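Type II 3-hydroxyacyl-CoA dehydrogenase (Thermus thermophilus, PDB 1UAY) probably catalyses the NAD-dependent oxidation of 3-hydroxyacyl-CoA thioesters to 3-ketoacyl-CoA in fatty-acid beta-oxidation. Local coordinates at residues V76-K81 with Q145-A150; N132-A137 with G153-L158; R172-A177 with M225-V230; A199-P204 with G235-A240. One frame throughout, in Å; residues are numbered along the deposited sequence. Where two conformers were deposited one is given.

Interaction 1: V76-K81 with Q145-A150; sequences VGLAEK and QAAYAA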
loop_
_atom_site.group_PDB
_atom_site.type_symbol
_atom_site.label_atom_id
_atom_site.label_comp_id
_atom_site.label_asym_id
_atom_site.label_seq_id
_atom_site.Cartn_x
_atom_site.Cartn_y
_atom_site.Cartn_z
ATOM N N VAL A 76 -15.883 -10.466 -14.700
ATOM C CA VAL A 76 -15.491 -11.728 -15.302
ATOM C C VAL A 76 -14.088 -12.065 -14.833
ATOM O O VAL A 76 -13.344 -11.195 -14.375
ATOM C CB VAL A 76 -15.497 -11.660 -16.848
ATOM C CG1 VAL A 76 -16.906 -11.379 -17.348
ATOM C CG2 VAL A 76 -14.524 -10.593 -17.333
ATOM N N GLY A 77 -13.730 -13.336 -14.942
ATOM C CA GLY A 77 -12.410 -13.753 -14.529
ATOM C C GLY A 77 -11.653 -14.332 -15.702
ATOM O O GLY A 77 -12.215 -14.541 -16.779
ATOM N N LEU A 78 -10.368 -14.579 -15.492
ATOM C CA LEU A 78 -9.533 -15.163 -16.524
ATOM C C LEU A 78 -8.271 -15.728 -15.903
ATOM O O LEU A 78 -7.656 -15.105 -15.040
ATOM C CB LEU A 78 -9.149 -14.119 -17.579
ATOM C CG LEU A 78 -8.231 -14.645 -18.690
ATOM C CD1 LEU A 78 -8.985 -15.650 -19.551
ATOM C CD2 LEU A 78 -7.727 -13.488 -19.539
ATOM N N ALA A 79 -7.912 -16.932 -16.331
ATOM C CA ALA A 79 -6.696 -17.589 -15.874
ATOM C C ALA A 79 -5.927 -17.842 -17.166
ATOM O O ALA A 79 -6.259 -18.748 -17.928
ATOM C CB ALA A 79 -7.028 -18.909 -15.179
ATOM N N GLU A 80 -4.918 -17.019 -17.425
ATOM C CA GLU A 80 -4.135 -17.150 -18.647
ATOM C C GLU A 80 -2.728 -16.623 -18.425
ATOM O O GLU A 80 -2.536 -15.499 -17.961
ATOM C CB GLU A 80 -4.806 -16.374 -19.791
ATOM C CG GLU A 80 -4.154 -16.596 -21.154
ATOM C CD GLU A 80 -4.882 -15.899 -22.296
ATOM O OE1 GLU A 80 -6.010 -15.401 -22.085
ATOM O OE2 GLU A 80 -4.330 -15.855 -23.418
ATOM N N LYS A 81 -1.738 -17.440 -18.760
ATOM C CA LYS A 81 -0.352 -17.040 -18.578
ATOM C C LYS A 81 0.116 -16.057 -19.640
ATOM O O LYS A 81 -0.410 -16.022 -20.755
ATOM C CB LYS A 81 0.554 -18.274 -18.585
ATOM C CG LYS A 81 0.369 -19.172 -17.370
ATOM C CD LYS A 81 1.295 -20.375 -17.420
ATOM C CE LYS A 81 1.111 -21.253 -16.193
ATOM N NZ LYS A 81 2.017 -22.432 -16.212
ATOM N N GLN A 145 -2.906 -14.464 -13.529
ATOM C CA GLN A 145 -3.929 -13.456 -13.252
ATOM C C GLN A 145 -3.556 -12.039 -13.678
ATOM O O GLN A 145 -4.084 -11.070 -13.137
ATOM C CB GLN A 145 -4.263 -13.461 -11.756
ATOM C CG GLN A 145 -4.877 -14.758 -11.264
ATOM C CD GLN A 145 -6.219 -15.043 -11.910
ATOM O OE1 GLN A 145 -7.129 -14.216 -11.866
ATOM N NE2 GLN A 145 -6.352 -16.220 -12.512
ATOM N N ALA A 146 -2.670 -11.907 -14.656
ATOM C CA ALA A 146 -2.253 -10.585 -15.104
ATOM C C ALA A 146 -3.408 -9.699 -15.570
ATOM O O ALA A 146 -3.516 -8.544 -15.152
ATOM C CB ALA A 146 -1.214 -10.715 -16.209
ATOM N N ALA A 147 -4.267 -10.229 -16.435
ATOM C CA ALA A 147 -5.399 -9.460 -16.947
ATOM C C ALA A 147 -6.367 -9.077 -15.833
ATOM O O ALA A 147 -6.759 -7.916 -15.699
ATOM C CB ALA A 147 -6.136 -10.257 -18.020
ATOM N N TYR A 148 -6.760 -10.066 -15.037
ATOM C CA TYR A 148 -7.683 -9.838 -13.939
ATOM C C TYR A 148 -7.115 -8.821 -12.947
ATOM O O TYR A 148 -7.797 -7.869 -12.562
ATOM C CB TYR A 148 -7.961 -11.163 -13.230
ATOM C CG TYR A 148 -9.030 -11.085 -12.170
ATOM C CD1 TYR A 148 -10.377 -10.980 -12.515
ATOM C CD2 TYR A 148 -8.696 -11.127 -10.820
ATOM C CE1 TYR A 148 -11.368 -10.923 -11.534
ATOM C CE2 TYR A 148 -9.672 -11.069 -9.833
ATOM C CZ TYR A 148 -11.004 -10.969 -10.194
ATOM O OH TYR A 148 -11.964 -10.930 -9.208
ATOM N N ALA A 149 -5.868 -9.027 -12.535
ATOM C CA ALA A 149 -5.213 -8.127 -11.590
ATOM C C ALA A 149 -5.166 -6.697 -12.122
ATOM O O ALA A 149 -5.453 -5.745 -11.393
ATOM C CB ALA A 149 -3.800 -8.621 -11.293
ATOM N N ALA A 150 -4.808 -6.543 -13.393
ATOM C CA ALA A 150 -4.726 -5.219 -13.994
ATOM C C ALA A 150 -6.084 -4.531 -13.961
ATOM O O ALA A 150 -6.182 -3.354 -13.608
ATOM C CB ALA A 150 -4.230 -5.323 -15.431
HETATM O O HOH W 1 -6.278 -12.810 -15.546
HETATM O O HOH W 2 -9.787 -14.346 -12.656
HETATM O O HOH W 3 -4.288 -13.040 -17.423
HETATM O O HOH W 4 -1.166 -13.748 -16.305
#

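Interaction 2: N132-A137 with G153-L158; sequences NTASVA and GGVVAL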
loop_
_atom_site.group_PDB
_atom_site.type_symbol
_atom_site.label_atom_id
_atom_site.label_comp_id
_atom_site.label_asym_id
_atom_site.label_seq_id
_atom_site.Cartn_x
_atom_site.Cartn_y
_atom_site.Cartn_z
ATOM N N ASN A 132 -17.818 -0.017 -5.416
ATOM C CA ASN A 132 -17.258 -0.837 -6.479
ATOM C C ASN A 132 -16.628 -2.086 -5.890
ATOM O O ASN A 132 -16.353 -2.151 -4.690
ATOM C CB ASN A 132 -16.219 -0.046 -7.276
ATOM C CG ASN A 132 -16.820 1.158 -7.976
ATOM O OD1 ASN A 132 -17.986 1.141 -8.367
ATOM N ND2 ASN A 132 -16.020 2.198 -8.161
ATOM N N THR A 133 -16.404 -3.078 -6.742
ATOM C CA THR A 133 -15.824 -4.332 -6.304
ATOM C C THR A 133 -14.542 -4.629 -7.059
ATOM O O THR A 133 -14.544 -4.785 -8.281
ATOM C CB THR A 133 -16.811 -5.498 -6.522
ATOM O OG1 THR A 133 -18.078 -5.163 -5.944
ATOM C CG2 THR A 133 -16.290 -6.768 -5.866
ATOM N N ALA A 134 -13.435 -4.682 -6.329
ATOM C CA ALA A 134 -12.155 -4.998 -6.938
ATOM C C ALA A 134 -11.857 -6.450 -6.572
ATOM O O ALA A 134 -12.707 -7.324 -6.756
ATOM C CB ALA A 134 -11.069 -4.062 -6.409
ATOM N N SER A 135 -10.668 -6.700 -6.042
ATOM C CA SER A 135 -10.247 -8.042 -5.644
ATOM C C SER A 135 -8.869 -7.921 -5.035
ATOM O O SER A 135 -8.134 -6.986 -5.343
ATOM C CB SER A 135 -10.167 -8.973 -6.860
ATOM O OG SER A 135 -9.511 -10.197 -6.537
ATOM N N VAL A 136 -8.519 -8.862 -4.166
ATOM C CA VAL A 136 -7.198 -8.852 -3.560
ATOM C C VAL A 136 -6.153 -9.072 -4.657
ATOM O O VAL A 136 -4.976 -8.787 -4.464
ATOM C CB VAL A 136 -7.060 -9.950 -2.480
ATOM C CG1 VAL A 136 -7.955 -9.619 -1.294
ATOM C CG2 VAL A 136 -7.422 -11.304 -3.060
ATOM N N ALA A 137 -6.597 -9.567 -5.812
ATOM C CA ALA A 137 -5.697 -9.796 -6.940
ATOM C C ALA A 137 -5.093 -8.479 -7.418
ATOM O O ALA A 137 -4.080 -8.470 -8.110
ATOM C CB ALA A 137 -6.444 -10.475 -8.083
ATOM N N GLY A 153 -6.856 -3.543 -10.428
ATOM C CA GLY A 153 -5.971 -2.488 -9.965
ATOM C C GLY A 153 -6.501 -1.150 -10.461
ATOM O O GLY A 153 -6.354 -0.118 -9.797
ATOM N N GLY A 154 -7.114 -1.163 -11.641
ATOM C CA GLY A 154 -7.680 0.056 -12.190
ATOM C C GLY A 154 -8.853 0.508 -11.341
ATOM O O GLY A 154 -9.022 1.701 -11.086
ATOM N N VAL A 155 -9.668 -0.447 -10.899
ATOM C CA VAL A 155 -10.819 -0.126 -10.063
ATOM C C VAL A 155 -10.325 0.474 -8.747
ATOM O O VAL A 155 -10.866 1.470 -8.265
ATOM C CB VAL A 155 -11.670 -1.381 -9.779
ATOM C CG1 VAL A 155 -12.767 -1.045 -8.784
ATOM C CG2 VAL A 155 -12.286 -1.900 -11.077
ATOM N N VAL A 156 -9.291 -0.129 -8.173
ATOM C CA VAL A 156 -8.726 0.373 -6.927
ATOM C C VAL A 156 -8.264 1.825 -7.069
ATOM O O VAL A 156 -8.606 2.673 -6.245
ATOM C CB VAL A 156 -7.524 -0.490 -6.480
ATOM C CG1 VAL A 156 -6.722 0.229 -5.398
ATOM C CG2 VAL A 156 -8.023 -1.830 -5.962
ATOM N N ALA A 157 -7.503 2.109 -8.124
ATOM C CA ALA A 157 -6.971 3.450 -8.359
ATOM C C ALA A 157 -8.038 4.495 -8.672
ATOM O O ALA A 157 -7.828 5.686 -8.443
ATOM C CB ALA A 157 -5.938 3.402 -9.481
ATOM N N LEU A 158 -9.172 4.051 -9.202
ATOM C CA LEU A 158 -10.274 4.946 -9.539
ATOM C C LEU A 158 -10.959 5.506 -8.292
ATOM O O LEU A 158 -11.475 6.628 -8.295
ATOM C CB LEU A 158 -11.305 4.183 -10.379
ATOM C CG LEU A 158 -12.662 4.842 -10.631
ATOM C CD1 LEU A 158 -12.463 6.117 -11.437
ATOM C CD2 LEU A 158 -13.574 3.872 -11.376
HETATM O O HOH W 5 -13.410 2.286 -7.516
#

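Interaction 3: R172-A177 with M225-V230; sequences RVVTVA and MLNGEV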
loop_
_atom_site.group_PDB
_atom_site.type_symbol
_atom_site.label_atom_id
_atom_site.label_comp_id
_atom_site.label_asym_id
_atom_site.label_seq_id
_atom_site.Cartn_x
_atom_site.Cartn_y
_atom_site.Cartn_z
ATOM N N ARG A 172 -20.466 9.457 -2.136
ATOM C CA ARG A 172 -19.292 8.715 -1.693
ATOM C C ARG A 172 -18.941 7.605 -2.673
ATOM O O ARG A 172 -19.804 7.097 -3.388
ATOM C CB ARG A 172 -19.531 8.098 -0.309
ATOM C CG ARG A 172 -19.572 9.096 0.833
ATOM C CD ARG A 172 -19.520 8.392 2.181
ATOM N NE ARG A 172 -20.809 7.840 2.601
ATOM C CZ ARG A 172 -21.016 6.568 2.937
ATOM N NH1 ARG A 172 -20.025 5.688 2.894
ATOM N NH2 ARG A 172 -22.216 6.182 3.354
ATOM N N VAL A 173 -17.661 7.249 -2.707
ATOM C CA VAL A 173 -17.177 6.172 -3.564
ATOM C C VAL A 173 -16.240 5.321 -2.718
ATOM O O VAL A 173 -15.231 5.806 -2.206
ATOM C CB VAL A 173 -16.404 6.696 -4.799
ATOM C CG1 VAL A 173 -15.988 5.523 -5.687
ATOM C CG2 VAL A 173 -17.273 7.657 -5.585
ATOM N N VAL A 174 -16.602 4.053 -2.562
ATOM C CA VAL A 174 -15.824 3.107 -1.773
ATOM C C VAL A 174 -15.660 1.823 -2.568
ATOM O O VAL A 174 -16.535 1.457 -3.354
ATOM C CB VAL A 174 -16.542 2.780 -0.445
ATOM C CG1 VAL A 174 -15.759 1.730 0.343
ATOM C CG2 VAL A 174 -16.697 4.044 0.379
ATOM N N THR A 175 -14.542 1.141 -2.364
ATOM C CA THR A 175 -14.286 -0.105 -3.066
ATOM C C THR A 175 -14.071 -1.254 -2.095
ATOM O O THR A 175 -13.342 -1.118 -1.113
ATOM C CB THR A 175 -13.037 0.007 -3.964
ATOM O OG1 THR A 175 -13.280 0.967 -4.999
ATOM C CG2 THR A 175 -12.707 -1.340 -4.600
ATOM N N VAL A 176 -14.738 -2.370 -2.358
ATOM C CA VAL A 176 -14.567 -3.566 -1.545
ATOM C C VAL A 176 -13.665 -4.477 -2.366
ATOM O O VAL A 176 -13.904 -4.668 -3.558
ATOM C CB VAL A 176 -15.904 -4.301 -1.306
ATOM C CG1 VAL A 176 -15.650 -5.632 -0.605
ATOM C CG2 VAL A 176 -16.826 -3.438 -0.471
ATOM N N ALA A 177 -12.618 -5.013 -1.746
ATOM C CA ALA A 177 -11.703 -5.923 -2.437
ATOM C C ALA A 177 -11.850 -7.310 -1.814
ATOM O O ALA A 177 -11.190 -7.636 -0.824
ATOM C CB ALA A 177 -10.260 -5.433 -2.303
ATOM N N MET A 225 -18.472 8.138 7.215
ATOM C CA MET A 225 -17.027 8.327 7.221
ATOM C C MET A 225 -16.216 7.387 6.330
ATOM O O MET A 225 -15.032 7.628 6.104
ATOM C CB MET A 225 -16.493 8.283 8.654
ATOM C CG MET A 225 -16.774 9.546 9.463
ATOM S SD MET A 225 -16.009 11.054 8.793
ATOM C CE MET A 225 -14.284 10.777 9.209
ATOM N N LEU A 226 -16.831 6.321 5.822
ATOM C CA LEU A 226 -16.114 5.412 4.925
ATOM C C LEU A 226 -16.180 6.015 3.524
ATOM O O LEU A 226 -17.243 6.082 2.912
ATOM C CB LEU A 226 -16.751 4.018 4.933
ATOM C CG LEU A 226 -16.435 3.161 6.160
ATOM C CD1 LEU A 226 -17.303 1.909 6.151
ATOM C CD2 LEU A 226 -14.953 2.792 6.160
ATOM N N ASN A 227 -15.038 6.456 3.012
ATOM C CA ASN A 227 -15.014 7.105 1.705
ATOM C C ASN A 227 -13.609 7.086 1.105
ATOM O O ASN A 227 -12.608 7.257 1.789
ATOM C CB ASN A 227 -15.506 8.544 1.885
ATOM C CG ASN A 227 -15.912 9.129 0.552
ATOM O OD1 ASN A 227 -16.166 8.421 -0.420
ATOM N ND2 ASN A 227 -16.054 10.466 0.547
ATOM N N GLY A 228 -13.544 6.888 -0.211
ATOM C CA GLY A 228 -12.285 6.892 -0.936
ATOM C C GLY A 228 -11.303 5.829 -0.498
ATOM O O GLY A 228 -10.103 5.941 -0.752
ATOM N N GLU A 229 -11.822 4.789 0.143
ATOM C CA GLU A 229 -11.009 3.699 0.661
ATOM C C GLU A 229 -11.325 2.369 -0.016
ATOM O O GLU A 229 -12.400 2.186 -0.594
ATOM C CB GLU A 229 -11.236 3.590 2.182
ATOM C CG GLU A 229 -10.865 2.246 2.825
ATOM C CD GLU A 229 -9.369 2.019 2.945
ATOM O OE1 GLU A 229 -8.625 2.429 2.029
ATOM O OE2 GLU A 229 -8.940 1.409 3.952
ATOM N N VAL A 230 -10.359 1.459 0.044
ATOM C CA VAL A 230 -10.504 0.111 -0.488
ATOM C C VAL A 230 -10.477 -0.785 0.746
ATOM O O VAL A 230 -9.503 -0.780 1.495
ATOM C CB VAL A 230 -9.332 -0.280 -1.417
ATOM C CG1 VAL A 230 -9.453 -1.744 -1.815
ATOM C CG2 VAL A 230 -9.332 0.604 -2.655
#

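Interaction 4: A199-P204 with G235-A240; sequences AQVPFP and GALRMA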
loop_
_atom_site.group_PDB
_atom_site.type_symbol
_atom_site.label_atom_id
_atom_site.label_comp_id
_atom_site.label_asym_id
_atom_site.label_seq_id
_atom_site.Cartn_x
_atom_site.Cartn_y
_atom_site.Cartn_z
ATOM N N ALA A 199 -7.068 -23.222 0.843
ATOM C CA ALA A 199 -6.166 -23.602 1.928
ATOM C C ALA A 199 -5.230 -22.475 2.365
ATOM O O ALA A 199 -4.634 -22.542 3.440
ATOM C CB ALA A 199 -5.350 -24.826 1.518
ATOM N N GLN A 200 -5.101 -21.442 1.539
ATOM C CA GLN A 200 -4.228 -20.316 1.865
ATOM C C GLN A 200 -4.875 -19.276 2.777
ATOM O O GLN A 200 -4.182 -18.427 3.334
ATOM C CB GLN A 200 -3.759 -19.622 0.584
ATOM C CG GLN A 200 -2.810 -20.448 -0.261
ATOM C CD GLN A 200 -2.257 -19.665 -1.435
ATOM O OE1 GLN A 200 -1.748 -18.557 -1.271
ATOM N NE2 GLN A 200 -2.348 -20.240 -2.628
ATOM N N VAL A 201 -6.193 -19.344 2.933
ATOM C CA VAL A 201 -6.915 -18.380 3.764
ATOM C C VAL A 201 -6.737 -18.666 5.252
ATOM O O VAL A 201 -7.152 -19.717 5.739
ATOM C CB VAL A 201 -8.426 -18.391 3.440
ATOM C CG1 VAL A 201 -9.125 -17.273 4.203
ATOM C CG2 VAL A 201 -8.643 -18.229 1.938
ATOM N N PRO A 202 -6.129 -17.731 5.999
ATOM C CA PRO A 202 -5.921 -17.943 7.438
ATOM C C PRO A 202 -7.191 -18.165 8.261
ATOM O O PRO A 202 -7.359 -19.222 8.875
ATOM C CB PRO A 202 -5.158 -16.691 7.861
ATOM C CG PRO A 202 -4.369 -16.356 6.629
ATOM C CD PRO A 202 -5.396 -16.540 5.534
ATOM N N PHE A 203 -8.078 -17.176 8.289
ATOM C CA PHE A 203 -9.320 -17.305 9.043
ATOM C C PHE A 203 -10.337 -16.258 8.619
ATOM O O PHE A 203 -10.016 -15.073 8.551
ATOM C CB PHE A 203 -9.080 -17.158 10.549
ATOM C CG PHE A 203 -10.323 -17.369 11.374
ATOM C CD1 PHE A 203 -10.598 -18.613 11.937
ATOM C CD2 PHE A 203 -11.251 -16.342 11.533
ATOM C CE1 PHE A 203 -11.776 -18.832 12.644
ATOM C CE2 PHE A 203 -12.435 -16.552 12.239
ATOM C CZ PHE A 203 -12.697 -17.803 12.794
ATOM N N PRO A 204 -11.585 -16.678 8.350
ATOM C CA PRO A 204 -12.068 -18.066 8.425
ATOM C C PRO A 204 -11.402 -18.925 7.351
ATOM O O PRO A 204 -11.229 -18.485 6.216
ATOM C CB PRO A 204 -13.573 -17.908 8.201
ATOM C CG PRO A 204 -13.650 -16.746 7.282
ATOM C CD PRO A 204 -12.655 -15.778 7.887
ATOM N N GLY A 235 -10.347 -12.601 4.949
ATOM C CA GLY A 235 -9.878 -13.567 5.930
ATOM C C GLY A 235 -8.367 -13.595 6.109
ATOM O O GLY A 235 -7.789 -14.630 6.469
ATOM N N ALA A 236 -7.729 -12.453 5.857
ATOM C CA ALA A 236 -6.279 -12.284 5.983
ATOM C C ALA A 236 -5.477 -12.983 4.889
ATOM O O ALA A 236 -4.267 -13.173 5.012
ATOM C CB ALA A 236 -5.806 -12.741 7.371
ATOM N N LEU A 237 -6.152 -13.350 3.806
ATOM C CA LEU A 237 -5.485 -14.005 2.688
ATOM C C LEU A 237 -4.497 -13.094 1.962
ATOM O O LEU A 237 -4.755 -11.910 1.766
ATOM C CB LEU A 237 -6.521 -14.478 1.660
ATOM C CG LEU A 237 -5.980 -14.970 0.311
ATOM C CD1 LEU A 237 -5.281 -16.311 0.487
ATOM C CD2 LEU A 237 -7.125 -15.097 -0.683
ATOM N N ARG A 238 -3.364 -13.666 1.577
ATOM C CA ARG A 238 -2.355 -12.970 0.783
ATOM C C ARG A 238 -1.943 -14.062 -0.198
ATOM O O ARG A 238 -1.187 -14.968 0.146
ATOM C CB ARG A 238 -1.159 -12.526 1.630
ATOM C CG ARG A 238 -1.468 -11.409 2.630
ATOM C CD ARG A 238 -1.914 -10.117 1.940
ATOM N NE ARG A 238 -2.117 -9.022 2.890
ATOM C CZ ARG A 238 -3.181 -8.884 3.676
ATOM N NH1 ARG A 238 -4.171 -9.766 3.641
ATOM N NH2 ARG A 238 -3.248 -7.858 4.514
ATOM N N MET A 239 -2.469 -13.988 -1.415
ATOM C CA MET A 239 -2.197 -15.006 -2.423
ATOM C C MET A 239 -0.744 -15.192 -2.826
ATOM O O MET A 239 -0.058 -14.243 -3.203
ATOM C CB MET A 239 -3.038 -14.745 -3.674
ATOM C CG MET A 239 -4.535 -14.842 -3.427
ATOM S SD MET A 239 -5.506 -14.761 -4.945
ATOM C CE MET A 239 -5.361 -13.034 -5.336
ATOM N N ALA A 240 -0.287 -16.438 -2.742
ATOM C CA ALA A 240 1.073 -16.801 -3.115
ATOM C C ALA A 240 1.124 -16.875 -4.639
ATOM O O ALA A 240 0.090 -16.796 -5.303
ATOM C CB ALA A 240 1.435 -18.156 -2.505
HETATM O O HOH W 6 -2.349 -16.406 2.782
HETATM O O HOH W 7 -0.496 -17.887 1.138
#

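Interaction 1: V76-K81 with Q145-A150
The phenol ring of Tyr148 meets Val76 edge-on: Val76 O lies close to the ring plane, 3.5 Å from Tyr148 CE1. One face of the ring carries water 2, which sits 3.3 Å above the plane and is shifted toward the rim, while Gly77 CA approaches obliquely. With CG anti to the backbone N (chi1 -173°), Tyr148 directs its ring from the first turn of helix 146-166 toward this loop. The second flat group is the amide of Gln145, the N-cap residue. Its chain bends at chi2 (-63°), which brings the amide back beside the peptide of Leu78 and puts NE2 3.8 Å from Ala79 CB. Water 2 joins amide and loop, accepting from Leu78 N and donating to Gln145 OE1 at 2.8 Å.

Tyr148 occupies the tyrosine position of the YxxxK motif of short-chain dehydrogenases, and Val76 also touches the bound adenosine, so the contact borders the adenosine pocket, probably part of the dinucleotide site of this Rossmann-type fold.

Elsewhere the junction runs largely through water. Water 1 accepts from Tyr148 N at 2.8 Å and reaches Leu78 O at 2.7 Å, an acceptor competing with others for its protons. Water 4 takes the N-H of Ala146 and donates to Glu80 O at 2.8 Å, and water 3 similarly lies between Ala147 N and Glu80 O. First-turn amides of the helix are thereby satisfied by solvent. Direct apolar contact comes from Leu78, whose CD2 rests 3.9 Å from Ala147 CB; beyond it Leu78 packs on Val97 of helix 91-116.

Interaction 2: N132-A137 with G153-L158
Val155 and Val156 of helix 146-166 press their methyls against the strand end at Asn132 and Ala134, and this is the tight part of the contact. Val155 CG1, anti to its backbone N (chi1 174°), stands over the strand: it lies 3.9 Å from Asn132 CB and 4.2 Å from Ala134 CB. Val156 CG2 reaches the same Ala134 CB at 3.8 Å, from a direction roughly at right angles to that of Val155 CG1. One small alanine thus receives two valine branches, with the CA atoms of Ala134 and Val155 only 5.9 Å apart.

The packing opens toward Leu158, whose CD2 comes no nearer than 4.4 Å to Asn132 ND2. Here water 5 spans the interval, accepting from Asn132 ND2 at 2.7 Å and donating to Val155 O at 2.8 Å. It serves two buried polar groups, the asparagine amide and a helix carbonyl, where the side chains do not close on each other.

Past Ala134 the chain turns away from 153-158. Ser135 OG accepts from Ala137 N in a nearly straight capping bond (168°), which helps fix the serine's rotation. Ser135 also touches Tyr148 and Lys152 of helix 146-166, and Lys152 NZ bonds to Thr133 O. The spacing of these three residues matches the Ser-Tyr-Lys set of short-chain dehydrogenases, so the contact probably sets the end of strand 128-133 against the helix that carries the tyrosine and lysine of that set.

Interaction 3: R172-A177 with M225-V230
Between Arg172-Ala177 and Met225-Val230 the backbones join in a single parallel bridge, Thr175 with Val230, next to two backbone hydrogen bonds. Gly228 N gives its hydrogen to Val173 O at 2.8 Å. Thr175 N gives its own to Glu229 O at 3.0 Å, nearly straight. The positive phi of Gly228 marks the turn by which the incoming loop enters this register.

Ahead of the bridge a side chain stands in for backbone. Asn227 OD1 accepts from Val173 N at 3.0 Å, while its ND2 bonds to Phe203 O of the third subunit, so both ends of the amide are engaged. The aliphatic part of Arg172 runs across this amide, with CG 3.7 Å from Asn227 CG and the guanidinium plane turned 90° from the amide plane. Its chain bends at chi3 (-80°), and NH1 reaches Leu226 O at 2.8 Å from the guanidinium edge; Ile220 O shares NH1, and Gln126 takes NE.

Val174 CG2 also lies against Leu226 O, at 3.3 Å. Near the other end the contact becomes apolar, Val230 CG1 meeting Ala177 CB at 3.8 Å and Val230 CG2 resting on Thr175 CB. Glu229 turns its carboxylate to Arg232 N of the third subunit. This is how the loop after helix 210-222 leads into outermost strand 230-233, beside 171-178 in the parallel sheet of a Rossmann-type fold, at a subunit interface.

Interaction 4: A199-P204 with G235-A240
Gln200 reaches across to Leu237 and then to Ala240. Its CB starts the contact, 3.6 Å from Leu237 CD1. From CG the chain is extended (chi2 -174°), which carries CD past Leu237 to 4.1 Å from Ala240 CB. At the tip OE1 accepts from Ala240 N at 3.0 Å, on a lone pair in the plane of the amide carbonyl and with an N-H...O angle of 162°. Water 7 lies 2.8 Å from the same OE1 and also approaches Arg238 O. NE2 makes a weak hydrogen bond to Arg242 O, so both ends of the amide have a partner near the C-terminus.

Behind the glutamine, Val201 CG2 meets Leu237 CD1, the two side chains crossing at about a right angle. The segments run in opposite directions, 179° apart, and at the Phe203-Gly235 end the backbones bond directly. Gly235 O accepts from Phe203 N at 3.1 Å, nearly straight, and also has Pro202 CD beside it at 3.2 Å. Phe203 O in turn comes within 3.0 Å of Gly235 CA, an approach made possible by the absence of a side chain there. Pro202 adds an apolar patch, its CG and CB each about 4.0 Å from Ala236 CB.

Arg238 NH2 bonds to Gly228 O of the third subunit, and Met239 O receives Arg164 NH2 of the second. What results is the C-terminal tail of a short-chain dehydrogenase laid antiparallel along the loop between helices 191-198 and 210-222, and engaged in the contacts of a four-chain assembly.

Interactions 2 and 3 lie nearest the middle of the chain and share one sheet: strands 128-133 and 171-178 are neighbours, with Ala134 N probably bonded to Val176 O. Interaction 3 pairs backbones, whereas interaction 2 lays helix methyls on the sheet with one bridging water. Interaction 1 uses the same helix, 146-166, but at its N-terminal end, where solvent mediates most bonds; it touches interaction 2 where Tyr148 packs on Ala137. Interaction 4, between two loops, lies farthest from the chain centre but is mostly buried in the assembly, unlike the partly buried interaction 1; its Met239 CE reaches Val136 of interaction 2. Interactions 3 and 4 do not touch within the chain, though both meet the third subunit.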